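Local coordinates for amine oxidase (Emericella nidulans, PDB 3PGB), which probably oxidises primary amines as a copper amine oxidase, with a copper ion and a topaquinone cofactor in each subunit, at residues A[649-654]-A[685-690]; A[542-547]-A[614-619]. One frame throughout, in Å; residues are numbered along the deposited sequence.

Contact 1 of 2, residues A[649-654]-A[685-690]; sequences TRQHDF and QTDLVV. With CA (calcium ion), chain F.
Thr649 and Val689 form an antiparallel hydrogen-bonded pair. Val689 N gives its hydrogen to Thr649 O at 2.7 Å. Thr649 N returns a bond to Val689 O at 3.1 Å. Arg650 and Leu688 follow as a non-hydrogen-bonded pair. Gln651 N then bonds to Asp687 O at 2.8 Å; the N-H points almost straight at the oxygen (178°).

The tight part joins the buried Thr649 and Val689 to the close contacts of Gln651. The Gln651 side chain runs alongside that of Asp687, pointing the same way, with Gln651 CB 3.4 Å from Asp687 OD1. Gln651 CG stands anti to the backbone N (chi1 -163°) and rests on Val689 CG2 at 3.7 Å. The chain then bends, and Gln651 NE2 bonds to Asp653 OD1, meeting it from above the carboxylate plane. Each carboxylate oxygen of Asp687 has a positive partner. Asp687 OD1 binds the calcium ion at 2.3 Å, and Asp687 OD2 forms a salt bridge with Lys114. Both positive partners would be expected to stabilise the ionised carboxylate. Leu688 O is a second ligand of the ion, and Leu688 N bonds to a water that is a third.

The Arg650 end is looser and partly exposed. The extended chain of Arg650 crosses Thr686 at about a right angle, and Arg650 NE comes no nearer than 3.7 Å to Thr686 CB. Thr686 CG2 lies 4.1 Å above the centre of the Arg650 guanidinium, a van der Waals contact without a hydrogen bond between the two side chains. Thr686 OG1 has its polar partner in Ser682.

Asp541, Phe542 and Asp543 complete the calcium shell. The arrangement is the end of an antiparallel strand pair in the enzyme domain, with a calcium site shared by the start of strand 686-698 and the end of the neighbouring strand 532-542, as in other copper amine oxidases.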
loop_
_atom_site.group_PDB
_atom_site.type_symbol
_atom_site.label_atom_id
_atom_site.label_comp_id
_atom_site.label_asym_id
_atom_site.label_seq_id
_atom_site.Cartn_x
_atom_site.Cartn_y
_atom_site.Cartn_z
ATOM N N THR A 649 3.784 -19.350 16.666
ATOM C CA THR A 649 4.068 -20.161 17.846
ATOM C C THR A 649 2.765 -20.565 18.499
ATOM O O THR A 649 1.724 -19.931 18.288
ATOM C CB THR A 649 4.876 -19.390 18.905
ATOM O OG1 THR A 649 4.086 -18.308 19.414
ATOM C CG2 THR A 649 6.175 -18.853 18.324
ATOM N N ARG A 650 2.832 -21.610 19.312
ATOM C CA ARG A 650 1.668 -22.047 20.061
ATOM C C ARG A 650 1.451 -21.095 21.221
ATOM O O ARG A 650 2.415 -20.663 21.863
ATOM C CB ARG A 650 1.837 -23.471 20.574
ATOM C CG ARG A 650 0.598 -23.970 21.263
ATOM C CD ARG A 650 0.644 -25.441 21.507
ATOM N NE ARG A 650 -0.640 -25.924 21.987
ATOM C CZ ARG A 650 -0.867 -27.169 22.401
ATOM N NH1 ARG A 650 0.115 -28.075 22.395
ATOM N NH2 ARG A 650 -2.087 -27.512 22.817
ATOM N N GLN A 651 0.187 -20.771 21.482
ATOM C CA GLN A 651 -0.161 -19.825 22.537
ATOM C C GLN A 651 0.147 -20.411 23.916
ATOM O O GLN A 651 -0.123 -21.582 24.188
ATOM C CB GLN A 651 -1.645 -19.436 22.451
ATOM C CG GLN A 651 -2.034 -18.165 23.233
ATOM C CD GLN A 651 -2.218 -18.385 24.735
ATOM O OE1 GLN A 651 -2.485 -19.499 25.192
ATOM N NE2 GLN A 651 -2.074 -17.310 25.505
ATOM N N HIS A 652 0.728 -19.578 24.770
ATOM C CA HIS A 652 0.897 -19.891 26.172
ATOM C C HIS A 652 0.675 -18.621 26.957
ATOM O O HIS A 652 0.982 -17.530 26.484
ATOM C CB HIS A 652 2.302 -20.422 26.444
ATOM C CG HIS A 652 2.587 -21.729 25.780
ATOM N ND1 HIS A 652 1.841 -22.863 26.022
ATOM C CD2 HIS A 652 3.531 -22.083 24.879
ATOM C CE1 HIS A 652 2.316 -23.859 25.297
ATOM N NE2 HIS A 652 3.342 -23.411 24.594
ATOM N N ASP A 653 0.145 -18.759 28.166
ATOM C CA ASP A 653 -0.028 -17.606 29.034
ATOM C C ASP A 653 1.313 -17.135 29.583
ATOM O O ASP A 653 1.446 -15.977 29.958
ATOM C CB ASP A 653 -1.037 -17.910 30.142
ATOM C CG ASP A 653 -2.443 -18.086 29.596
ATOM O OD1 ASP A 653 -2.772 -17.416 28.596
ATOM O OD2 ASP A 653 -3.220 -18.887 30.151
ATOM N N PHE A 654 2.302 -18.026 29.596
ATOM C CA PHE A 654 3.673 -17.664 29.973
ATOM C C PHE A 654 4.509 -17.089 28.808
ATOM O O PHE A 654 5.713 -16.858 28.963
ATOM C CB PHE A 654 4.395 -18.849 30.644
ATOM C CG PHE A 654 4.344 -20.138 29.865
ATOM C CD1 PHE A 654 5.270 -20.397 28.868
ATOM C CD2 PHE A 654 3.392 -21.108 30.164
ATOM C CE1 PHE A 654 5.230 -21.587 28.157
ATOM C CE2 PHE A 654 3.337 -22.305 29.456
ATOM C CZ PHE A 654 4.263 -22.551 28.453
ATOM N N GLN A 685 -4.161 -27.544 14.383
ATOM C CA GLN A 685 -5.398 -27.370 15.142
ATOM C C GLN A 685 -5.165 -27.242 16.644
ATOM O O GLN A 685 -5.774 -27.946 17.452
ATOM C CB GLN A 685 -6.395 -28.484 14.811
ATOM C CG GLN A 685 -6.998 -28.332 13.432
ATOM C CD GLN A 685 -7.792 -27.056 13.284
ATOM O OE1 GLN A 685 -7.383 -26.137 12.578
ATOM N NE2 GLN A 685 -8.938 -26.991 13.954
ATOM N N THR A 686 -4.262 -26.335 16.997
ATOM C CA THR A 686 -4.076 -25.904 18.374
ATOM C C THR A 686 -4.198 -24.392 18.391
ATOM O O THR A 686 -4.399 -23.777 17.340
ATOM C CB THR A 686 -2.693 -26.311 18.929
ATOM O OG1 THR A 686 -1.675 -25.487 18.350
ATOM C CG2 THR A 686 -2.401 -27.780 18.628
ATOM N N ASP A 687 -4.075 -23.799 19.581
ATOM C CA ASP A 687 -4.131 -22.347 19.733
ATOM C C ASP A 687 -2.797 -21.751 19.303
ATOM O O ASP A 687 -1.778 -21.955 19.952
ATOM C CB ASP A 687 -4.463 -21.969 21.185
ATOM C CG ASP A 687 -4.749 -20.474 21.367
ATOM O OD1 ASP A 687 -4.389 -19.667 20.477
ATOM O OD2 ASP A 687 -5.343 -20.108 22.407
ATOM N N LEU A 688 -2.809 -21.005 18.207
ATOM C CA LEU A 688 -1.581 -20.405 17.686
ATOM C C LEU A 688 -1.610 -18.887 17.811
ATOM O O LEU A 688 -2.677 -18.279 17.950
ATOM C CB LEU A 688 -1.329 -20.841 16.233
ATOM C CG LEU A 688 -2.482 -20.778 15.229
ATOM C CD1 LEU A 688 -2.807 -19.332 14.869
ATOM C CD2 LEU A 688 -2.156 -21.595 13.972
ATOM N N VAL A 689 -0.422 -18.291 17.791
ATOM C CA VAL A 689 -0.262 -16.847 17.754
ATOM C C VAL A 689 0.589 -16.517 16.541
ATOM O O VAL A 689 1.657 -17.103 16.349
ATOM C CB VAL A 689 0.448 -16.328 19.014
ATOM C CG1 VAL A 689 0.607 -14.814 18.954
ATOM C CG2 VAL A 689 -0.308 -16.732 20.244
ATOM N N VAL A 690 0.113 -15.597 15.710
ATOM C CA VAL A 690 0.885 -15.123 14.576
ATOM C C VAL A 690 1.581 -13.828 14.982
ATOM O O VAL A 690 0.932 -12.866 15.370
ATOM C CB VAL A 690 -0.005 -14.896 13.355
ATOM C CG1 VAL A 690 0.833 -14.459 12.155
ATOM C CG2 VAL A 690 -0.782 -16.163 13.040
HETATM CA CA CA F . -4.946 -18.187 18.746
HETATM O O HOH W 1 -5.477 -19.965 17.037
#

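Contact 2 of 2, residues A[542-547]-A[614-619]. With CA (calcium ion), chain F.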
loop_
_atom_site.group_PDB
_atom_site.type_symbol
_atom_site.label_atom_id
_atom_site.label_comp_id
_atom_site.label_asym_id
_atom_site.label_seq_id
_atom_site.Cartn_x
_atom_site.Cartn_y
_atom_site.Cartn_z
ATOM N N PHE A 542 -5.026 -14.727 16.506
ATOM C CA PHE A 542 -6.247 -15.155 15.825
ATOM C C PHE A 542 -6.825 -16.378 16.519
ATOM O O PHE A 542 -6.103 -17.343 16.755
ATOM C CB PHE A 542 -5.970 -15.532 14.365
ATOM C CG PHE A 542 -5.518 -14.389 13.516
ATOM C CD1 PHE A 542 -6.439 -13.601 12.850
ATOM C CD2 PHE A 542 -4.177 -14.106 13.382
ATOM C CE1 PHE A 542 -6.024 -12.547 12.073
ATOM C CE2 PHE A 542 -3.758 -13.062 12.610
ATOM C CZ PHE A 542 -4.683 -12.276 11.955
ATOM N N ASP A 543 -8.114 -16.340 16.845
ATOM C CA ASP A 543 -8.837 -17.524 17.306
ATOM C C ASP A 543 -10.010 -17.747 16.362
ATOM O O ASP A 543 -11.168 -17.492 16.714
ATOM C CB ASP A 543 -9.336 -17.344 18.743
ATOM C CG ASP A 543 -8.212 -17.371 19.772
ATOM O OD1 ASP A 543 -7.064 -17.757 19.444
ATOM O OD2 ASP A 543 -8.485 -17.010 20.932
ATOM N N ILE A 544 -9.710 -18.233 15.160
ATOM C CA ILE A 544 -10.720 -18.312 14.108
ATOM C C ILE A 544 -11.765 -19.375 14.449
ATOM O O ILE A 544 -11.465 -20.572 14.480
ATOM C CB ILE A 544 -10.100 -18.606 12.714
ATOM C CG1 ILE A 544 -9.015 -17.576 12.361
ATOM C CG2 ILE A 544 -11.181 -18.613 11.640
ATOM C CD1 ILE A 544 -9.467 -16.134 12.434
ATOM N N LEU A 545 -12.989 -18.920 14.708
ATOM C CA LEU A 545 -14.096 -19.802 15.074
ATOM C C LEU A 545 -13.690 -20.731 16.228
ATOM O O LEU A 545 -14.017 -21.918 16.230
ATOM C CB LEU A 545 -14.571 -20.600 13.850
ATOM C CG LEU A 545 -15.098 -19.773 12.666
ATOM C CD1 LEU A 545 -15.227 -20.603 11.381
ATOM C CD2 LEU A 545 -16.435 -19.113 13.018
ATOM N N GLY A 546 -12.978 -20.171 17.204
ATOM C CA GLY A 546 -12.438 -20.937 18.324
ATOM C C GLY A 546 -10.917 -20.922 18.332
ATOM O O GLY A 546 -10.289 -20.516 17.356
ATOM N N PRO A 547 -10.307 -21.382 19.432
ATOM C CA PRO A 547 -8.857 -21.335 19.566
ATOM C C PRO A 547 -8.109 -22.335 18.673
ATOM O O PRO A 547 -6.989 -22.044 18.240
ATOM C CB PRO A 547 -8.634 -21.646 21.049
ATOM C CG PRO A 547 -9.805 -22.474 21.451
ATOM C CD PRO A 547 -10.956 -22.052 20.575
ATOM N N ARG A 614 -12.456 -22.648 6.948
ATOM C CA ARG A 614 -12.754 -21.217 7.111
ATOM C C ARG A 614 -11.609 -20.498 7.828
ATOM O O ARG A 614 -11.025 -21.038 8.767
ATOM C CB ARG A 614 -14.065 -21.025 7.872
ATOM C CG ARG A 614 -15.290 -21.614 7.164
ATOM C CD ARG A 614 -16.554 -21.520 8.027
ATOM N NE ARG A 614 -16.850 -20.135 8.386
ATOM C CZ ARG A 614 -17.753 -19.744 9.287
ATOM N NH1 ARG A 614 -17.918 -18.442 9.517
ATOM N NH2 ARG A 614 -18.489 -20.627 9.958
ATOM N N GLY A 615 -11.283 -19.285 7.390
ATOM C CA GLY A 615 -10.145 -18.563 7.962
ATOM C C GLY A 615 -9.964 -17.141 7.476
ATOM O O GLY A 615 -10.894 -16.534 6.943
ATOM N N TYR A 616 -8.758 -16.610 7.679
ATOM C CA TYR A 616 -8.412 -15.225 7.334
ATOM C C TYR A 616 -7.034 -15.171 6.680
ATOM O O TYR A 616 -6.077 -15.727 7.216
ATOM C CB TYR A 616 -8.396 -14.352 8.596
ATOM C CG TYR A 616 -9.712 -13.692 8.943
ATOM C CD1 TYR A 616 -10.746 -14.418 9.520
ATOM C CD2 TYR A 616 -9.914 -12.333 8.712
ATOM C CE1 TYR A 616 -11.961 -13.806 9.852
ATOM C CE2 TYR A 616 -11.119 -11.714 9.037
ATOM C CZ TYR A 616 -12.136 -12.456 9.604
ATOM O OH TYR A 616 -13.329 -11.860 9.920
ATOM N N ARG A 617 -6.931 -14.513 5.527
ATOM C CA ARG A 617 -5.640 -14.336 4.862
ATOM C C ARG A 617 -4.909 -13.190 5.529
ATOM O O ARG A 617 -5.517 -12.175 5.842
ATOM C CB ARG A 617 -5.789 -14.066 3.346
ATOM C CG ARG A 617 -4.604 -13.301 2.719
ATOM C CD ARG A 617 -4.140 -13.846 1.382
ATOM N NE ARG A 617 -4.836 -13.258 0.241
ATOM C CZ ARG A 617 -4.257 -12.614 -0.778
ATOM N NH1 ARG A 617 -2.939 -12.437 -0.839
ATOM N NH2 ARG A 617 -5.017 -12.143 -1.764
ATOM N N ILE A 618 -3.611 -13.371 5.755
ATOM C CA ILE A 618 -2.742 -12.289 6.185
ATOM C C ILE A 618 -1.869 -11.916 4.992
ATOM O O ILE A 618 -1.199 -12.772 4.416
ATOM C CB ILE A 618 -1.853 -12.700 7.378
ATOM C CG1 ILE A 618 -2.720 -13.151 8.557
ATOM C CG2 ILE A 618 -0.944 -11.543 7.777
ATOM C CD1 ILE A 618 -1.937 -13.645 9.750
ATOM N N LEU A 619 -1.892 -10.646 4.607
ATOM C CA LEU A 619 -1.088 -10.184 3.482
ATOM C C LEU A 619 -0.473 -8.821 3.777
ATOM O O LEU A 619 -1.106 -7.986 4.415
ATOM C CB LEU A 619 -1.931 -10.116 2.203
ATOM C CG LEU A 619 -3.151 -9.189 2.163
ATOM C CD1 LEU A 619 -3.527 -8.897 0.727
ATOM C CD2 LEU A 619 -4.338 -9.783 2.917
HETATM CA CA CA F . -4.946 -18.187 18.746
HETATM O O HOH W 1 -5.477 -19.965 17.037
#
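The calcium site takes two ligands from the end of strand 532-542 and the turn after it, which pack here on strand 613-619. Phe542 O binds the ion at 2.5 Å and Asp543 OD1 at 2.3 Å. A coordinating water also donates a hydrogen bond to Pro547 O. From Asp543 the chain makes a type II beta turn to Gly546, and Ile544 and Leu545 of this turn meet the strand.

No hydrogen bond joins the two segments. Phe542 and Ile618 reach toward each other tip to tip, with Phe542 CE2 3.4 Å from Ile618 CD1. Ile544 splits its contacts. Ile544 CG2, anti to the backbone N, lies 3.8 Å from Gly615 CA, while Ile544 CD1 meets Tyr616 CD1 at 3.6 Å. Leu545 crosses Arg614 at about a right angle and sets Leu545 CD1 3.3 Å above the centre of the Arg614 guanidinium plane. The Arg614 chain bends at chi3 (58°), which sets the position of NE. Arg614 also makes a cation-pi contact with Tyr724.

Strand 613-619 is paired on its two edges with strands 597-603 and 714-722. Phe542 and Ile618 both touch Val601 of the former, Phe719 of the latter and Val690 of strand 686-698.

Overall arrangement
The two contacts lie about 13 Å apart, centre to centre, within the copper amine oxidase enzyme domain. They follow each other along the chain: both segments of contact 2 come before those of contact 1. Strand 532-542, which leads into the loop of contact 2, pairs with strand 686-698 of contact 1. The calcium ion and its water ligand belong to both contacts, so the site ties segment 542-547 to the start of strand 686-698. A hydrophobic bridge runs beside it, where Val690 packs against Phe542 and Ile618. Copper ligands His532 and His534 begin strand 532-542 and His698 ends strand 686-698, so these two antiparallel strands carry calcium ligands at their other ends.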